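Local coordinates for protein N-acetyltransferase (Staphylococcus aureus subsp. aureus, PDB 4M85) that probably transfers an acetyl group from acetyl-coenzyme A to an amine of its substrate, as a member of the GNAT family, at residues 146-151 with 180-185. Sequence-based numbering, arbitrary orientation.
Sequences KWSLNC and YHHLIV
Strands 147-151 and 180-184 run antiparallel, their axes 162° apart, and three reciprocal pairs of backbone hydrogen bonds, W147 with V185, L149 with L183 and C151 with H181, zip them together. Between these pairs the non-hydrogen-bonded couples S148-I184 and N150-H182 turn their side chains to one face of the sheet. There H182 ND1 donates to N150 OD1 (2.7 Å), arriving on a lone pair in the carbonyl plane, while OD1 itself lies close to the plane of the imidazole. With CG anti to the backbone N (chi1 -168°), the H182 ring meets the N150 amide obliquely, their planes 48° apart. Both nitrogens of the ring are engaged, since NE2 bonds to E113, whose carboxylate also takes S148 OG; that acidic partner would be expected to stabilise a protonated imidazole. N150 ND2 in turn bonds to Y115 OH and E108 O, so the amide's orientation is well fixed. On the opposite face, which H181 also joins, L149 and L183 lie side by side, CD1 of L149 3.7 Å from CD1 of L183, and the latter methyl also reaches C151 CB at 4.1 Å. Y162 of helix 156-164 covers this apolar trio. Strand 147-152, helix 156-164 and the 168-175/178-184 hairpin, whose second strand lies between 147-152 and 168-175, form the C-terminal part of the GNAT fold.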
loop_
_atom_site.group_PDB
_atom_site.type_symbol
_atom_site.label_atom_id
_atom_site.label_comp_id
_atom_site.label_asym_id
_atom_site.label_seq_id
_atom_site.Cartn_x
_atom_site.Cartn_y
_atom_site.Cartn_z
ATOM N N LYS A 146 -3.960 -12.216 -12.352
ATOM C CA LYS A 146 -5.014 -11.215 -12.262
ATOM C C LYS A 146 -4.666 -10.246 -11.149
ATOM O O LYS A 146 -4.608 -10.632 -9.979
ATOM C CB LYS A 146 -6.370 -11.871 -11.982
ATOM C CG LYS A 146 -7.491 -10.866 -11.742
ATOM C CD LYS A 146 -8.842 -11.346 -12.275
ATOM C CE LYS A 146 -9.460 -12.470 -11.458
ATOM N NZ LYS A 146 -9.636 -12.069 -10.044
ATOM N N TRP A 147 -4.424 -8.989 -11.526
ATOM C CA TRP A 147 -4.161 -7.937 -10.566
ATOM C C TRP A 147 -5.463 -7.283 -10.154
ATOM O O TRP A 147 -6.412 -7.161 -10.948
ATOM C CB TRP A 147 -3.196 -6.909 -11.150
ATOM C CG TRP A 147 -1.887 -7.469 -11.583
ATOM C CD1 TRP A 147 -1.604 -8.007 -12.784
ATOM C CD2 TRP A 147 -0.665 -7.504 -10.835
ATOM N NE1 TRP A 147 -0.310 -8.407 -12.840
ATOM C CE2 TRP A 147 0.302 -8.102 -11.659
ATOM C CE3 TRP A 147 -0.297 -7.086 -9.556
ATOM C CZ2 TRP A 147 1.607 -8.306 -11.250
ATOM C CZ3 TRP A 147 0.998 -7.292 -9.145
ATOM C CH2 TRP A 147 1.941 -7.913 -9.988
ATOM N N SER A 148 -5.545 -6.900 -8.896
ATOM C CA SER A 148 -6.698 -6.152 -8.411
ATOM C C SER A 148 -6.313 -4.934 -7.571
ATOM O O SER A 148 -5.202 -4.840 -7.059
ATOM C CB SER A 148 -7.632 -7.063 -7.607
ATOM O OG SER A 148 -7.087 -7.406 -6.358
ATOM N N LEU A 149 -7.255 -4.000 -7.450
ATOM C CA LEU A 149 -7.108 -2.862 -6.566
ATOM C C LEU A 149 -8.454 -2.292 -6.188
ATOM O O LEU A 149 -9.479 -2.623 -6.798
ATOM C CB LEU A 149 -6.191 -1.789 -7.151
ATOM C CG LEU A 149 -6.547 -1.037 -8.416
ATOM C CD1 LEU A 149 -7.669 -0.028 -8.171
ATOM C CD2 LEU A 149 -5.304 -0.330 -8.963
ATOM N N ASN A 150 -8.432 -1.451 -5.167
ATOM C CA ASN A 150 -9.623 -0.808 -4.644
ATOM C C ASN A 150 -9.523 0.712 -4.710
ATOM O O ASN A 150 -8.686 1.313 -4.064
ATOM C CB ASN A 150 -9.828 -1.269 -3.211
ATOM C CG ASN A 150 -10.320 -2.699 -3.128
ATOM O OD1 ASN A 150 -11.191 -3.112 -3.894
ATOM N ND2 ASN A 150 -9.786 -3.459 -2.176
ATOM N N CYS A 151 -10.387 1.333 -5.500
ATOM C CA CYS A 151 -10.299 2.775 -5.790
ATOM C C CYS A 151 -11.428 3.509 -5.091
ATOM O O CYS A 151 -12.598 3.262 -5.368
ATOM C CB CYS A 151 -10.425 2.999 -7.300
ATOM S SG CYS A 151 -10.265 4.716 -7.866
ATOM N N TYR A 180 -15.382 1.765 -2.004
ATOM C CA TYR A 180 -14.344 1.638 -3.012
ATOM C C TYR A 180 -14.828 0.835 -4.227
ATOM O O TYR A 180 -15.570 -0.139 -4.090
ATOM C CB TYR A 180 -13.137 0.911 -2.423
ATOM C CG TYR A 180 -12.463 1.644 -1.287
ATOM C CD1 TYR A 180 -12.949 1.557 0.005
ATOM C CD2 TYR A 180 -11.341 2.425 -1.513
ATOM C CE1 TYR A 180 -12.323 2.219 1.038
ATOM C CE2 TYR A 180 -10.713 3.089 -0.493
ATOM C CZ TYR A 180 -11.214 2.991 0.780
ATOM O OH TYR A 180 -10.603 3.670 1.810
ATOM N N HIS A 181 -14.338 1.198 -5.402
ATOM C CA HIS A 181 -14.532 0.383 -6.605
ATOM C C HIS A 181 -13.503 -0.733 -6.605
ATOM O O HIS A 181 -12.301 -0.459 -6.624
ATOM C CB HIS A 181 -14.307 1.217 -7.860
ATOM C CG HIS A 181 -15.303 2.316 -8.061
ATOM N ND1 HIS A 181 -16.630 2.076 -8.351
ATOM C CD2 HIS A 181 -15.141 3.661 -8.124
ATOM C CE1 HIS A 181 -17.251 3.229 -8.532
ATOM N NE2 HIS A 181 -16.370 4.205 -8.405
ATOM N N HIS A 182 -13.956 -1.983 -6.601
ATOM C CA HIS A 182 -13.046 -3.111 -6.772
ATOM C C HIS A 182 -12.799 -3.272 -8.268
ATOM O O HIS A 182 -13.746 -3.425 -9.047
ATOM C CB HIS A 182 -13.622 -4.384 -6.156
ATOM C CG HIS A 182 -12.625 -5.491 -6.039
ATOM N ND1 HIS A 182 -11.652 -5.517 -5.059
ATOM C CD2 HIS A 182 -12.416 -6.585 -6.804
ATOM C CE1 HIS A 182 -10.910 -6.595 -5.211
ATOM N NE2 HIS A 182 -11.352 -7.258 -6.262
ATOM N N LEU A 183 -11.536 -3.209 -8.664
ATOM C CA LEU A 183 -11.119 -3.238 -10.069
ATOM C C LEU A 183 -10.143 -4.382 -10.325
ATOM O O LEU A 183 -9.325 -4.701 -9.471
ATOM C CB LEU A 183 -10.426 -1.922 -10.431
ATOM C CG LEU A 183 -11.220 -0.635 -10.182
ATOM C CD1 LEU A 183 -10.438 0.606 -10.575
ATOM C CD2 LEU A 183 -12.512 -0.692 -10.959
ATOM N N ILE A 184 -10.221 -4.983 -11.513
ATOM C CA ILE A 184 -9.310 -6.059 -11.912
ATOM C C ILE A 184 -8.763 -5.897 -13.322
ATOM O O ILE A 184 -9.430 -5.317 -14.195
ATOM C CB ILE A 184 -10.000 -7.420 -11.830
ATOM C CG1 ILE A 184 -11.307 -7.401 -12.646
ATOM C CG2 ILE A 184 -10.295 -7.753 -10.381
ATOM C CD1 ILE A 184 -11.640 -8.718 -13.312
ATOM N N VAL A 185 -7.578 -6.458 -13.558
ATOM C CA VAL A 185 -7.007 -6.526 -14.901
ATOM C C VAL A 185 -6.349 -7.887 -15.143
ATOM O O VAL A 185 -5.804 -8.477 -14.205
ATOM C CB VAL A 185 -6.016 -5.383 -15.162
ATOM C CG1 VAL A 185 -4.880 -5.406 -14.171
ATOM C CG2 VAL A 185 -5.459 -5.464 -16.582
#